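Aspartate aminotransferase (Plasmodium falciparum, PDB 3K7Y) probably catalyses the pyridoxal-phosphate-dependent transfer of the amino group of L-aspartate to 2-oxoglutarate, giving oxaloacetate and L-glutamate, and works as a homodimer. Local coordinates at residues Glu75-Ser78 / Thr79-Asn83. Sequence-based numbering, arbitrary orientation.
Sequences EDFS and TLTQN
Asp76 and Leu80 meet one turn apart on helix 75-86, and their backbones are joined by Leu80 N donating to Asp76 O at 2.7 Å, with an N-H...O angle of 153°. The same carbonyl oxygen takes a second donor, Thr79 N, at 3.2 Å. That amide stands well above the carbonyl plane and reaches back three residues, in addition to its weak bond four residues back, to Glu75 O at 3.3 Å. Thr79 N thus divides between 3-10 and alpha-helical acceptors. The next step, Thr81 N to Phe77 O, is again an alpha-helical bond, though the position of Phe77 O is less certain.

Among the side chains, Thr79 turns back toward the preceding carbonyls. With chi1 at 62°, its OG1 sits between its own N and carbonyl carbon, 3.4 Å from Glu75 O and 3.5 Å from Asp76 O; its one proton could serve either, in a weak bond at most.

Van der Waals contacts between the side chains are few. Leu80 sends CD1 back alongside Asp76, 3.8 Å from its CB.

A hydroxyl meets the aromatic ring: Phe77 has CG anti to the backbone N (chi1 -166°), and Thr81 OG1 lies over one ring face, displaced toward the rim, 3.7 Å from CE2.

Phe77, Ser78 and Gln82 pack on strand 98-104, outermost within this chain in the mixed sheet of the large PLP-binding domain, as in fold-type I aminotransferases. Phe77, Thr81 and Gln82 also reach the adjoining strand 258-264, while Phe77, Leu80 and Thr81 meet helix 291-302; the Phe77 side chain remains about 12 Å from a bound pyridoxal phosphate.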
ATOM      1  N   GLU A  75     -14.019   5.519 -10.943  1.00 84.78           N
ATOM      2  CA  GLU A  75     -14.248   6.096 -12.257  1.00 86.04           C
ATOM      3  C   GLU A  75     -14.039   7.617 -12.226  1.00 85.75           C
ATOM      4  O   GLU A  75     -13.494   8.190 -13.172  1.00 85.65           O
ATOM      5  CB  GLU A  75     -15.655   5.738 -12.740  1.00 88.51           C
ATOM      6  CG  GLU A  75     -16.741   5.726 -11.630  1.00 91.88           C
ATOM      7  CD  GLU A  75     -16.715   4.476 -10.722  1.00 93.54           C
ATOM      8  OE1 GLU A  75     -17.154   4.596  -9.552  1.00 95.14           O
ATOM      9  OE2 GLU A  75     -16.269   3.385 -11.163  1.00 92.51           O
ATOM     10  N   ASP A  76     -14.468   8.256 -11.134  1.00 85.35           N
ATOM     11  CA  ASP A  76     -14.214   9.684 -10.879  1.00 84.68           C
ATOM     12  C   ASP A  76     -12.742   9.949 -10.634  1.00 81.91           C
ATOM     13  O   ASP A  76     -12.184  10.912 -11.164  1.00 81.97           O
ATOM     14  CB  ASP A  76     -14.984  10.170  -9.651  1.00 85.80           C
ATOM     15  CG  ASP A  76     -16.470   9.965  -9.779  1.00 88.49           C
ATOM     16  OD1 ASP A  76     -17.057   9.364  -8.851  1.00 89.15           O
ATOM     17  OD2 ASP A  76     -17.046  10.394 -10.805  1.00 90.62           O
ATOM     18  N   PHE A  77     -12.122   9.100  -9.810  1.00 78.97           N
ATOM     19  CA  PHE A  77     -10.679   9.175  -9.559  1.00 75.59           C
ATOM     20  C   PHE A  77      -9.905   9.183 -10.871  1.00 74.37           C
ATOM     21  O   PHE A  77      -9.093  10.068 -11.110  1.00 73.66           O
ATOM     22  CB  PHE A  77     -10.202   8.005  -8.689  1.00 73.99           C
ATOM     23  CG  PHE A  77      -8.825   8.200  -8.121  1.00 70.79           C
ATOM     24  CD1 PHE A  77      -8.658   8.658  -6.823  1.00 69.63           C
ATOM     25  CD2 PHE A  77      -7.695   7.943  -8.886  1.00 68.48           C
ATOM     26  CE1 PHE A  77      -7.384   8.859  -6.293  1.00 67.19           C
ATOM     27  CE2 PHE A  77      -6.422   8.134  -8.366  1.00 66.53           C
ATOM     28  CZ  PHE A  77      -6.268   8.593  -7.067  1.00 65.75           C
ATOM     29  N   SER A  78     -10.174   8.207 -11.727  1.00 73.53           N
ATOM     30  CA  SER A  78      -9.406   8.087 -12.949  1.00 72.85           C
ATOM     31  C   SER A  78      -9.722   9.146 -14.019  1.00 73.76           C
ATOM     32  O   SER A  78      -8.979   9.248 -14.992  1.00 73.61           O
ATOM     33  CB  SER A  78      -9.440   6.654 -13.507  1.00 72.73           C
ATOM     34  OG  SER A  78     -10.572   6.433 -14.327  1.00 74.91           O
ATOM     35  N   THR A  79     -10.798   9.925 -13.860  1.00 74.65           N
ATOM     36  CA  THR A  79     -11.050  11.041 -14.800  1.00 75.35           C
ATOM     37  C   THR A  79     -10.687  12.368 -14.187  1.00 74.84           C
ATOM     38  O   THR A  79     -10.020  13.164 -14.826  1.00 75.01           O
ATOM     39  CB  THR A  79     -12.503  11.125 -15.414  1.00 77.60           C
ATOM     40  OG1 THR A  79     -13.477  11.321 -14.382  1.00 78.57           O
ATOM     41  CG2 THR A  79     -12.860   9.888 -16.274  1.00 77.56           C
ATOM     42  N   LEU A  80     -11.129  12.603 -12.954  1.00 74.47           N
ATOM     43  CA  LEU A  80     -10.794  13.824 -12.223  1.00 74.24           C
ATOM     44  C   LEU A  80      -9.288  14.036 -12.168  1.00 72.57           C
ATOM     45  O   LEU A  80      -8.793  15.115 -12.466  1.00 73.19           O
ATOM     46  CB  LEU A  80     -11.352  13.771 -10.805  1.00 73.97           C
ATOM     47  CG  LEU A  80     -12.818  14.140 -10.653  1.00 76.09           C
ATOM     48  CD1 LEU A  80     -13.318  13.602  -9.340  1.00 76.35           C
ATOM     49  CD2 LEU A  80     -13.015  15.649 -10.735  1.00 77.25           C
ATOM     50  N   THR A  81      -8.582  12.973 -11.803  1.00 71.01           N
ATOM     51  CA  THR A  81      -7.135  12.957 -11.630  1.00 69.18           C
ATOM     52  C   THR A  81      -6.405  13.287 -12.925  1.00 69.29           C
ATOM     53  O   THR A  81      -5.560  14.174 -12.955  1.00 68.73           O
ATOM     54  CB  THR A  81      -6.700  11.579 -11.059  1.00 67.55           C
ATOM     55  OG1 THR A  81      -6.854  11.593  -9.637  1.00 66.39           O
ATOM     56  CG2 THR A  81      -5.278  11.255 -11.387  1.00 66.36           C
ATOM     57  N   GLN A  82      -6.753  12.590 -13.999  1.00 70.21           N
ATOM     58  CA  GLN A  82      -6.029  12.762 -15.240  1.00 70.97           C
ATOM     59  C   GLN A  82      -6.297  14.112 -15.898  1.00 73.02           C
ATOM     60  O   GLN A  82      -5.513  14.558 -16.735  1.00 73.25           O
ATOM     61  CB  GLN A  82      -6.245  11.593 -16.194  1.00 70.84           C
ATOM     62  CG  GLN A  82      -7.672  11.253 -16.440  1.00 73.42           C
ATOM     63  CD  GLN A  82      -7.837  10.159 -17.478  1.00 75.33           C
ATOM     64  OE1 GLN A  82      -6.899   9.410 -17.764  1.00 73.99           O
ATOM     65  NE2 GLN A  82      -9.046  10.057 -18.048  1.00 77.12           N
ATOM     66  N   ASN A  83      -7.378  14.780 -15.505  1.00 75.15           N
ATOM     67  CA  ASN A  83      -7.567  16.174 -15.906  1.00 77.53           C
ATOM     68  C   ASN A  83      -6.311  16.985 -15.560  1.00 77.20           C
ATOM     69  O   ASN A  83      -5.788  17.732 -16.392  1.00 77.96           O
ATOM     70  CB  ASN A  83      -8.808  16.791 -15.240  1.00 79.02           C
ATOM     71  CG  ASN A  83      -9.151  18.167 -15.796  1.00 81.44           C
ATOM     72  OD1 ASN A  83     -10.063  18.295 -16.607  1.00 83.85           O
ATOM     73  ND2 ASN A  83      -8.414  19.199 -15.368  1.00 81.85           N
TER